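PDB 3H0N: uncharacterized protein DUF1470 from Jannaschia sp. CCS1, which is of unknown function but, with its ABATE domain and treble-clef zinc finger, possibly acts as a transcription regulator. Local coordinates for residues A[7-15]-A[125-136]; A[95-103]-A[112-123]. All coordinates share one frame; numbering follows the deposited sequence. Where two conformers were deposited one is given.

Contact 1 (A[7-15]-A[125-136])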
loop_
_atom_site.group_PDB
_atom_site.type_symbol
_atom_site.label_atom_id
_atom_site.label_comp_id
_atom_site.label_asym_id
_atom_site.label_seq_id
_atom_site.Cartn_x
_atom_site.Cartn_y
_atom_site.Cartn_z
ATOM N N TYR A 7 -5.272 0.610 -10.969
ATOM C CA TYR A 7 -4.196 -0.318 -10.696
ATOM C C TYR A 7 -4.092 -0.570 -9.202
ATOM O O TYR A 7 -3.857 -1.680 -8.756
ATOM C CB TYR A 7 -2.836 0.194 -11.270
ATOM C CG TYR A 7 -1.679 -0.694 -10.886
ATOM C CD1 TYR A 7 -1.354 -1.838 -11.626
ATOM C CD2 TYR A 7 -0.971 -0.438 -9.741
ATOM C CE1 TYR A 7 -0.303 -2.673 -11.211
ATOM C CE2 TYR A 7 0.034 -1.272 -9.306
ATOM C CZ TYR A 7 0.368 -2.389 -10.041
ATOM O OH TYR A 7 1.346 -3.255 -9.620
ATOM N N GLU A 8 -4.188 0.488 -8.426
ATOM C CA GLU A 8 -3.984 0.434 -6.989
ATOM C C GLU A 8 -4.982 -0.446 -6.249
ATOM O O GLU A 8 -4.674 -0.940 -5.161
ATOM C CB GLU A 8 -4.034 1.868 -6.395
ATOM C CG GLU A 8 -2.821 2.691 -6.748
ATOM C CD GLU A 8 -2.818 3.264 -8.175
ATOM O OE1 GLU A 8 -3.860 3.283 -8.889
ATOM O OE2 GLU A 8 -1.735 3.762 -8.577
ATOM N N ARG A 9 -6.156 -0.657 -6.835
ATOM C CA ARG A 9 -7.181 -1.520 -6.237
ATOM C C ARG A 9 -7.312 -2.852 -6.972
ATOM O O ARG A 9 -8.332 -3.546 -6.822
ATOM C CB ARG A 9 -8.527 -0.854 -6.190
ATOM C CG ARG A 9 -8.529 0.472 -5.578
ATOM C CD ARG A 9 -8.091 0.454 -4.171
ATOM N NE ARG A 9 -7.977 1.859 -3.764
ATOM C CZ ARG A 9 -7.648 2.296 -2.550
ATOM N NH1 ARG A 9 -7.420 1.447 -1.550
ATOM N NH2 ARG A 9 -7.581 3.611 -2.339
ATOM N N THR A 10 -6.301 -3.258 -7.723
ATOM C CA THR A 10 -6.318 -4.545 -8.420
ATOM C C THR A 10 -6.631 -5.729 -7.503
ATOM O O THR A 10 -7.464 -6.594 -7.842
ATOM C CB THR A 10 -4.978 -4.770 -9.144
ATOM O OG1 THR A 10 -4.811 -3.758 -10.157
ATOM C CG2 THR A 10 -4.957 -6.145 -9.806
ATOM N N GLY A 11 -5.952 -5.839 -6.369
ATOM C CA GLY A 11 -6.154 -6.983 -5.505
ATOM C C GLY A 11 -7.564 -7.045 -4.975
ATOM O O GLY A 11 -8.173 -8.110 -4.936
ATOM N N LEU A 12 -8.073 -5.899 -4.570
ATOM C CA LEU A 12 -9.466 -5.838 -4.100
ATOM C C LEU A 12 -10.437 -6.223 -5.193
ATOM O O LEU A 12 -11.367 -7.058 -4.998
ATOM C CB LEU A 12 -9.796 -4.423 -3.559
ATOM C CG LEU A 12 -11.237 -4.145 -3.123
ATOM C CD1 LEU A 12 -11.623 -5.066 -1.947
ATOM C CD2 LEU A 12 -11.390 -2.671 -2.748
ATOM N N ARG A 13 -10.253 -5.650 -6.380
ATOM C CA ARG A 13 -11.163 -5.876 -7.490
ATOM C C ARG A 13 -11.145 -7.324 -7.950
ATOM O O ARG A 13 -12.202 -7.935 -8.142
ATOM C CB ARG A 13 -10.759 -4.980 -8.660
ATOM C CG ARG A 13 -11.577 -5.156 -9.917
ATOM C CD ARG A 13 -11.166 -4.217 -11.033
ATOM N NE ARG A 13 -9.799 -4.344 -11.524
ATOM C CZ ARG A 13 -8.737 -3.563 -11.184
ATOM N NH1 ARG A 13 -8.783 -2.615 -10.259
ATOM N NH2 ARG A 13 -7.588 -3.792 -11.802
ATOM N N VAL A 14 -9.961 -7.883 -8.123
ATOM C CA VAL A 14 -9.846 -9.253 -8.582
ATOM C C VAL A 14 -10.404 -10.194 -7.506
ATOM O O VAL A 14 -11.059 -11.182 -7.821
ATOM C CB VAL A 14 -8.401 -9.584 -8.954
ATOM C CG1 VAL A 14 -8.181 -11.084 -9.173
ATOM C CG2 VAL A 14 -7.980 -8.839 -10.226
ATOM N N SER A 15 -10.177 -9.889 -6.230
ATOM C CA SER A 15 -10.707 -10.739 -5.144
ATOM C C SER A 15 -12.237 -10.831 -5.235
ATOM O O SER A 15 -12.805 -11.921 -5.202
ATOM C CB SER A 15 -10.373 -10.155 -3.765
ATOM O OG SER A 15 -8.996 -10.267 -3.455
ATOM N N TRP A 125 -1.051 -14.149 -7.766
ATOM C CA TRP A 125 -2.421 -13.628 -7.596
ATOM C C TRP A 125 -2.922 -13.824 -6.176
ATOM O O TRP A 125 -3.638 -12.963 -5.681
ATOM C CB TRP A 125 -3.355 -14.178 -8.682
ATOM C CG TRP A 125 -3.120 -13.447 -9.968
ATOM C CD1 TRP A 125 -2.424 -13.875 -11.032
ATOM C CD2 TRP A 125 -3.472 -12.086 -10.215
ATOM N NE1 TRP A 125 -2.350 -12.862 -11.987
ATOM C CE2 TRP A 125 -2.981 -11.751 -11.494
ATOM C CE3 TRP A 125 -4.169 -11.125 -9.485
ATOM C CZ2 TRP A 125 -3.153 -10.474 -12.052
ATOM C CZ3 TRP A 125 -4.331 -9.866 -10.045
ATOM C CH2 TRP A 125 -3.832 -9.555 -11.294
ATOM N N THR A 126 -2.478 -14.869 -5.490
ATOM C CA THR A 126 -2.779 -15.042 -4.084
ATOM C C THR A 126 -2.213 -13.895 -3.276
ATOM O O THR A 126 -2.919 -13.306 -2.443
ATOM C CB THR A 126 -2.268 -16.388 -3.559
ATOM O OG1 THR A 126 -2.885 -17.439 -4.309
ATOM C CG2 THR A 126 -2.637 -16.549 -2.087
ATOM N N ALA A 127 -0.954 -13.529 -3.502
ATOM C CA ALA A 127 -0.348 -12.413 -2.790
ATOM C C ALA A 127 -1.005 -11.094 -3.098
ATOM O O ALA A 127 -1.201 -10.262 -2.188
ATOM C CB ALA A 127 1.174 -12.348 -3.135
ATOM N N ILE A 128 -1.320 -10.857 -4.368
ATOM C CA ILE A 128 -1.945 -9.604 -4.776
ATOM C C ILE A 128 -3.301 -9.456 -4.103
ATOM O O ILE A 128 -3.651 -8.393 -3.553
ATOM C CB ILE A 128 -2.100 -9.542 -6.294
ATOM C CG1 ILE A 128 -0.707 -9.400 -6.966
ATOM C CG2 ILE A 128 -2.943 -8.333 -6.739
ATOM C CD1 ILE A 128 -0.731 -9.598 -8.484
ATOM N N CYS A 129 -4.077 -10.515 -4.173
ATOM C CA CYS A 129 -5.427 -10.481 -3.601
ATOM C C CYS A 129 -5.385 -10.338 -2.095
ATOM O O CYS A 129 -6.128 -9.533 -1.522
ATOM C CB CYS A 129 -6.217 -11.722 -3.999
ATOM S SG CYS A 129 -6.692 -11.744 -5.755
ATOM N N ALA A 130 -4.497 -11.089 -1.452
ATOM C CA ALA A 130 -4.397 -11.024 0.005
ATOM C C ALA A 130 -3.995 -9.646 0.493
ATOM O O ALA A 130 -4.545 -9.117 1.435
ATOM C CB ALA A 130 -3.420 -12.106 0.596
ATOM N N GLU A 131 -2.977 -9.068 -0.160
ATOM C CA GLU A 131 -2.548 -7.704 0.222
ATOM C C GLU A 131 -3.688 -6.699 0.000
ATOM O O GLU A 131 -3.902 -5.779 0.779
ATOM C CB GLU A 131 -1.264 -7.252 -0.484
ATOM C CG GLU A 131 -0.735 -5.880 -0.008
ATOM C CD GLU A 131 -1.437 -4.657 -0.606
ATOM O OE1 GLU A 131 -2.043 -4.759 -1.704
ATOM O OE2 GLU A 131 -1.358 -3.568 0.039
ATOM N N GLY A 132 -4.432 -6.877 -1.087
ATOM C CA GLY A 132 -5.508 -5.918 -1.400
ATOM C C GLY A 132 -6.590 -5.922 -0.332
ATOM O O GLY A 132 -7.063 -4.869 0.138
ATOM N N LEU A 133 -6.976 -7.118 0.089
ATOM C CA LEU A 133 -7.949 -7.218 1.186
ATOM C C LEU A 133 -7.372 -6.722 2.494
ATOM O O LEU A 133 -8.023 -5.989 3.245
ATOM C CB LEU A 133 -8.491 -8.630 1.345
ATOM C CG LEU A 133 -9.281 -9.132 0.167
ATOM C CD1 LEU A 133 -9.696 -10.581 0.440
ATOM C CD2 LEU A 133 -10.471 -8.272 -0.189
ATOM N N ALA A 134 -6.135 -7.115 2.789
ATOM C CA ALA A 134 -5.456 -6.669 4.016
ATOM C C ALA A 134 -5.386 -5.144 4.102
ATOM O O ALA A 134 -5.547 -4.555 5.177
ATOM C CB ALA A 134 -4.054 -7.304 4.163
ATOM N N ARG A 135 -5.085 -4.518 2.977
ATOM C CA ARG A 135 -4.959 -3.066 2.945
ATOM C C ARG A 135 -6.242 -2.376 3.328
ATOM O O ARG A 135 -6.273 -1.371 4.024
ATOM C CB ARG A 135 -4.448 -2.618 1.585
ATOM C CG ARG A 135 -4.000 -1.180 1.600
ATOM C CD ARG A 135 -3.799 -0.598 0.243
ATOM N NE ARG A 135 -3.225 -1.496 -0.727
ATOM C CZ ARG A 135 -3.459 -1.392 -2.031
ATOM N NH1 ARG A 135 -4.153 -0.393 -2.511
ATOM N NH2 ARG A 135 -2.967 -2.291 -2.856
ATOM N N GLU A 136 -7.366 -2.916 2.851
ATOM C CA GLU A 136 -8.649 -2.317 3.198
ATOM C C GLU A 136 -9.015 -2.483 4.678
ATOM O O GLU A 136 -9.666 -1.616 5.251
ATOM C CB GLU A 136 -9.776 -2.871 2.321
ATOM C CG GLU A 136 -9.634 -2.589 0.820
ATOM C CD GLU A 136 -9.401 -1.154 0.455
ATOM O OE1 GLU A 136 -9.822 -0.257 1.225
ATOM O OE2 GLU A 136 -8.762 -0.930 -0.613
HETATM O O HOH W 1 -8.333 2.046 0.878
HETATM O O HOH W 2 -3.800 -4.183 -5.303
#
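Thr10 CG2 meets the Trp125 indole at its edge, near the ring plane, 3.8 Å from CZ3, while Val14 CG2 reaches the same ring carbon obliquely. One face of the indole carries Ile128 CD1 from the next turn of its own helix, and its NE1 bonds to Ser51. The second flat group, the Arg135 guanidinium, is filled along its edge. Arg135 NE meets the syn lone pair of Glu131 OE2 and NH2 that of OE1, a side-on grip close to the guanidinium plane. Arg135 NH1 gives a 2.8 Å bond to Glu8 O (156° at the hydrogen), with a weak second one from NH2. A bend at chi3 (-38°) swings the guanidinium across to that carbonyl.

Between these groups the backbones themselves meet. Helix 10-15 crosses helix 125-136 at -105° with axes 7.1 Å apart, and two glycines sit at the crossing: Gly11 CA makes a CA-H...O contact with Ile128 O at 3.5 Å, and Gly132 CA lies under the Gly11-Leu12 peptide. With no side chain at either glycine, Gly11 CA comes within 4.0 Å of Cys129 CA. Val14 CG1 rests on Cys129 SG; the Leu12 and Leu133 side chains cross at about a right angle, CD1 touching CD2. Ser15 OG turns back to Gly11 O (2.7 Å), which also accepts from Ser15 N on the opposite face of its plane; this settles a hydroxyl packed 3.2 Å from Cys129 CB. At the far end Arg9 NH1 forms a salt bridge to Glu136 OE2 at 2.9 Å, weak as a hydrogen bond. Water 1 donates to Glu136 OE1, which Asn141 also binds, and accepts weakly from Arg9 NH1. The two arginines approach each other, but Glu131 and Glu136 probably offset their charge, so that a close apolar helix crossing ends in a balanced polar cluster.

Contact 2 (A[95-103]-A[112-123]). With NI (nickel (II) ion), chain C; NA (sodium ion), chain E; ACT (acetate ion), chain H; ACT (acetate ion), chain J.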
loop_
_atom_site.group_PDB
_atom_site.type_symbol
_atom_site.label_atom_id
_atom_site.label_comp_id
_atom_site.label_asym_id
_atom_site.label_seq_id
_atom_site.Cartn_x
_atom_site.Cartn_y
_atom_site.Cartn_z
ATOM N N LYS A 95 2.863 -17.533 3.122
ATOM C CA LYS A 95 3.013 -18.708 2.244
ATOM C C LYS A 95 3.495 -18.373 0.845
ATOM O O LYS A 95 4.253 -19.136 0.255
ATOM C CB LYS A 95 1.704 -19.456 2.193
ATOM C CG LYS A 95 1.683 -20.669 1.309
ATOM C CD LYS A 95 0.357 -21.401 1.477
ATOM C CE LYS A 95 0.355 -22.691 0.707
ATOM N NZ LYS A 95 -0.883 -23.493 1.000
ATOM N N HIS A 96 3.061 -17.231 0.321
ATOM C CA HIS A 96 3.269 -16.847 -1.068
ATOM C C HIS A 96 4.189 -15.625 -1.172
ATOM O O HIS A 96 4.319 -14.908 -0.210
ATOM C CB HIS A 96 1.928 -16.613 -1.732
ATOM C CG HIS A 96 1.092 -17.839 -1.770
ATOM N ND1 HIS A 96 1.442 -18.925 -2.536
ATOM C CD2 HIS A 96 -0.012 -18.192 -1.077
ATOM C CE1 HIS A 96 0.550 -19.888 -2.358
ATOM N NE2 HIS A 96 -0.345 -19.466 -1.485
ATOM N N PRO A 97 4.822 -15.411 -2.339
ATOM C CA PRO A 97 5.782 -14.314 -2.479
ATOM C C PRO A 97 5.106 -12.952 -2.502
ATOM O O PRO A 97 4.516 -12.561 -3.501
ATOM C CB PRO A 97 6.513 -14.640 -3.810
ATOM C CG PRO A 97 6.190 -16.082 -4.107
ATOM C CD PRO A 97 4.874 -16.352 -3.484
ATOM N N ALA A 98 5.284 -12.204 -1.404
ATOM C CA ALA A 98 4.621 -10.932 -1.235
ATOM C C ALA A 98 5.584 -9.737 -1.107
ATOM O O ALA A 98 5.127 -8.625 -0.850
ATOM C CB ALA A 98 3.665 -10.994 -0.065
ATOM N N THR A 99 6.876 -9.967 -1.378
ATOM C CA THR A 99 7.833 -8.882 -1.395
ATOM C C THR A 99 7.447 -7.948 -2.546
ATOM O O THR A 99 7.369 -8.370 -3.701
ATOM C CB THR A 99 9.255 -9.396 -1.669
ATOM O OG1 THR A 99 9.653 -10.308 -0.629
ATOM C CG2 THR A 99 10.284 -8.234 -1.791
ATOM N N PRO A 100 7.282 -6.653 -2.245
ATOM C CA PRO A 100 6.988 -5.728 -3.344
ATOM C C PRO A 100 8.172 -5.423 -4.242
ATOM O O PRO A 100 9.330 -5.520 -3.811
ATOM C CB PRO A 100 6.509 -4.481 -2.647
ATOM C CG PRO A 100 6.422 -4.782 -1.224
ATOM C CD PRO A 100 7.188 -6.011 -0.939
ATOM N N GLU A 101 7.870 -5.006 -5.460
ATOM C CA GLU A 101 8.891 -4.693 -6.458
ATOM C C GLU A 101 8.342 -3.632 -7.413
ATOM O O GLU A 101 7.258 -3.792 -7.990
ATOM C CB GLU A 101 9.306 -5.977 -7.220
ATOM C CG GLU A 101 10.430 -5.737 -8.231
ATOM C CD GLU A 101 10.974 -6.994 -8.931
ATOM O OE1 GLU A 101 10.729 -8.113 -8.447
ATOM O OE2 GLU A 101 11.718 -6.829 -9.955
ATOM N N LEU A 102 9.154 -2.591 -7.636
ATOM C CA LEU A 102 8.881 -1.588 -8.648
ATOM C C LEU A 102 9.264 -2.069 -10.022
ATOM O O LEU A 102 10.337 -2.644 -10.201
ATOM C CB LEU A 102 9.644 -0.301 -8.336
ATOM C CG LEU A 102 9.209 0.499 -7.117
ATOM C CD1 LEU A 102 10.351 1.400 -6.647
ATOM C CD2 LEU A 102 7.941 1.299 -7.436
ATOM N N ALA A 103 8.424 -1.759 -11.006
ATOM C CA ALA A 103 8.771 -2.026 -12.410
ATOM C C ALA A 103 8.062 -1.059 -13.312
ATOM O O ALA A 103 7.042 -0.483 -12.926
ATOM C CB ALA A 103 8.399 -3.483 -12.781
ATOM N N LEU A 112 4.149 -0.115 -8.403
ATOM C CA LEU A 112 4.566 -0.979 -7.290
ATOM C C LEU A 112 3.774 -2.266 -7.372
ATOM O O LEU A 112 2.538 -2.251 -7.230
ATOM C CB LEU A 112 4.332 -0.323 -5.933
ATOM C CG LEU A 112 4.853 -1.103 -4.717
ATOM C CD1 LEU A 112 6.376 -1.433 -4.786
ATOM C CD2 LEU A 112 4.514 -0.397 -3.420
ATOM N N HIS A 113 4.446 -3.378 -7.639
ATOM C CA HIS A 113 3.834 -4.704 -7.673
ATOM C C HIS A 113 3.935 -5.307 -6.308
ATOM O O HIS A 113 4.955 -5.211 -5.660
ATOM C CB HIS A 113 4.563 -5.571 -8.685
ATOM C CG HIS A 113 4.416 -5.061 -10.080
ATOM N ND1 HIS A 113 3.389 -5.468 -10.915
ATOM C CD2 HIS A 113 5.121 -4.131 -10.773
ATOM C CE1 HIS A 113 3.487 -4.814 -12.065
ATOM N NE2 HIS A 113 4.527 -3.994 -12.006
ATOM N N HIS A 114 2.874 -5.959 -5.843
ATOM C CA HIS A 114 2.825 -6.559 -4.508
ATOM C C HIS A 114 3.209 -8.023 -4.539
ATOM O O HIS A 114 2.574 -8.880 -3.923
ATOM C CB HIS A 114 1.456 -6.278 -3.899
ATOM C CG HIS A 114 1.307 -4.848 -3.586
ATOM N ND1 HIS A 114 0.768 -3.946 -4.468
ATOM C CD2 HIS A 114 1.759 -4.136 -2.537
ATOM C CE1 HIS A 114 0.850 -2.731 -3.941
ATOM N NE2 HIS A 114 1.451 -2.819 -2.763
ATOM N N HIS A 115 4.318 -8.249 -5.234
ATOM C CA HIS A 115 4.927 -9.564 -5.425
ATOM C C HIS A 115 6.218 -9.305 -6.201
ATOM O O HIS A 115 6.323 -8.312 -6.920
ATOM C CB HIS A 115 4.013 -10.483 -6.259
ATOM C CG HIS A 115 3.724 -9.910 -7.604
ATOM N ND1 HIS A 115 4.482 -10.212 -8.711
ATOM C CD2 HIS A 115 2.800 -9.010 -8.017
ATOM C CE1 HIS A 115 4.064 -9.490 -9.732
ATOM N NE2 HIS A 115 3.022 -8.771 -9.337
ATOM N N PRO A 116 7.187 -10.242 -6.133
ATOM C CA PRO A 116 8.349 -10.178 -7.017
ATOM C C PRO A 116 7.971 -10.542 -8.434
ATOM O O PRO A 116 7.059 -11.349 -8.615
ATOM C CB PRO A 116 9.297 -11.208 -6.412
ATOM C CG PRO A 116 8.447 -12.117 -5.689
ATOM C CD PRO A 116 7.254 -11.358 -5.202
ATOM N N LEU A 117 8.636 -9.987 -9.443
ATOM C CA LEU A 117 8.260 -10.317 -10.830
ATOM C C LEU A 117 8.562 -11.777 -11.194
ATOM O O LEU A 117 7.945 -12.363 -12.098
ATOM C CB LEU A 117 8.870 -9.348 -11.841
ATOM C CG LEU A 117 7.999 -8.104 -12.096
ATOM C CD1 LEU A 117 7.574 -7.420 -10.799
ATOM C CD2 LEU A 117 8.714 -7.137 -13.039
ATOM N N ASP A 118 9.461 -12.436 -10.468
ATOM C CA ASP A 118 9.631 -13.874 -10.704
ATOM C C ASP A 118 8.611 -14.846 -10.038
ATOM O O ASP A 118 8.827 -16.073 -10.004
ATOM C CB ASP A 118 11.079 -14.281 -10.427
ATOM C CG ASP A 118 11.397 -14.413 -8.951
ATOM O OD1 ASP A 118 10.656 -13.892 -8.096
ATOM O OD2 ASP A 118 12.428 -15.046 -8.651
ATOM N N ALA A 119 7.495 -14.346 -9.530
ATOM C CA ALA A 119 6.505 -15.214 -8.953
ATOM C C ALA A 119 5.797 -16.127 -9.973
ATOM O O ALA A 119 5.696 -15.786 -11.133
ATOM C CB ALA A 119 5.466 -14.374 -8.201
ATOM N N GLU A 120 5.408 -17.307 -9.499
ATOM C CA GLU A 120 4.523 -18.192 -10.205
ATOM C C GLU A 120 3.116 -17.586 -10.159
ATOM O O GLU A 120 2.804 -16.725 -9.355
ATOM C CB GLU A 120 4.554 -19.584 -9.571
ATOM C CG GLU A 120 5.970 -20.234 -9.441
ATOM C CD GLU A 120 6.700 -20.467 -10.764
ATOM O OE1 GLU A 120 6.091 -20.340 -11.848
ATOM O OE2 GLU A 120 7.897 -20.823 -10.714
ATOM N N LEU A 121 2.262 -18.056 -11.057
ATOM C CA LEU A 121 1.027 -17.350 -11.412
ATOM C C LEU A 121 -0.050 -17.371 -10.314
ATOM O O LEU A 121 -0.575 -16.336 -9.945
ATOM C CB LEU A 121 0.481 -17.891 -12.757
ATOM C CG LEU A 121 -0.643 -17.075 -13.424
ATOM C CD1 LEU A 121 -0.627 -17.217 -14.951
ATOM C CD2 LEU A 121 -1.992 -17.488 -12.876
ATOM N N VAL A 122 -0.399 -18.551 -9.808
ATOM C CA VAL A 122 -1.346 -18.634 -8.701
ATOM C C VAL A 122 -0.770 -18.050 -7.397
ATOM O O VAL A 122 -1.460 -17.278 -6.712
ATOM C CB VAL A 122 -1.928 -20.053 -8.539
ATOM C CG1 VAL A 122 -2.753 -20.168 -7.240
ATOM C CG2 VAL A 122 -2.789 -20.400 -9.731
ATOM N N PRO A 123 0.496 -18.331 -7.065
ATOM C CA PRO A 123 1.073 -17.620 -5.909
ATOM C C PRO A 123 1.083 -16.103 -6.037
ATOM O O PRO A 123 0.816 -15.408 -5.064
ATOM C CB PRO A 123 2.484 -18.197 -5.837
ATOM C CG PRO A 123 2.316 -19.589 -6.328
ATOM C CD PRO A 123 1.359 -19.458 -7.490
HETATM NI NI NI C . 1.597 -7.021 -10.097
HETATM NA NA NA E . 5.628 -14.773 1.725
HETATM C C ACT H . -0.253 -5.303 -7.659
HETATM O O ACT H . -0.323 -4.366 -6.821
HETATM O OXT ACT H . 0.698 -6.142 -7.661
HETATM C CH3 ACT H . -1.317 -5.390 -8.695
HETATM C C ACT J . 9.292 -13.656 -1.521
HETATM O O ACT J . 8.671 -12.697 -1.018
HETATM O OXT ACT J . 8.929 -14.815 -1.151
HETATM C CH3 ACT J . 10.409 -13.422 -2.495
HETATM O O HOH W 3 6.716 -12.836 1.054
HETATM O O HOH W 4 11.854 -10.560 -9.315
HETATM O O HOH W 5 5.107 -2.313 -14.106
HETATM O O HOH W 6 7.014 -14.491 3.829
HETATM O O HOH W 7 7.317 -16.041 0.683
#
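Pro100 CB packs on Leu112 CD1 at 3.7 Å, and Leu102 CD2 reaches the same methyl obliquely; Leu102 and Leu112 form a non-hydrogen-bonded antiparallel pair. A second apolar group runs along the loops: Pro97 CB touches Pro116 CD, and Pro97 CD lies beside Pro123 CB at 3.8 Å, the Pro97 and Pro123 rings pointing the same way. His96 crosses Pro123 at about a right angle.

Glu101 and His113 are the hydrogen-bonded pair at the open end of the hairpin, their reciprocal N-H...O bonds both 2.9 Å long. With CG anti to the backbone N (chi1 -177°) and an extended chain, Glu101 brings its carboxylate to the start of the Pro116-Ala119 type I turn. There Leu117 N reaches Glu101 OE1 from above the carboxylate plane at 3.0 Å, and water 4 joins OE1 to Asp118 N.

Nickel is bound by His113 ND1 at 2.5 Å and by His115 NE2 at 2.4 Å. The rotation of the His115 ring is fixed at its other nitrogen, where ND1 donates to Pro116 O. His114, at the centre of an inverse gamma turn, holds an acetate through N and ND1, both bonds nearly straight. Sodium takes His96 O, three waters and the carbonyls of Leu93 and Arg94, where helix 82-95 ends; water 3 connects it to Ala98 N and to the acetate that Thr99 OG1 binds. The polar edge thus uses ring nitrogens for nickel and carbonyl and water oxygens for sodium, and nickel would probably make the remaining N-H of each ring a stronger donor, from His115 ND1 to Pro116 O and from His113 NE2 to water 5.

In the fold
Contact 1 is a buried helix crossing about 7 Å from the centre of the chain to its own centre; contact 2, centred about 17 Å out, is partly buried and joins the 101-104/110-113 hairpin to the loops before and after it. Helix 121-138 serves both, giving its first turn to contact 2 and later turns to contact 1, and along the chain contact 2 is nested within the loop that contact 1 closes. They touch where Thr126 packs on His96 and where Tyr7 OH probably bonds to Leu112 O. Contact 1 combines buried glycines and apolar side chains with arginine-glutamate pairs at its more open end; contact 2 relies on prolines, ions and acetates. Both also meet the second subunit, whose His139 packs against Glu8 and whose Asn90 bonds to Leu102 N.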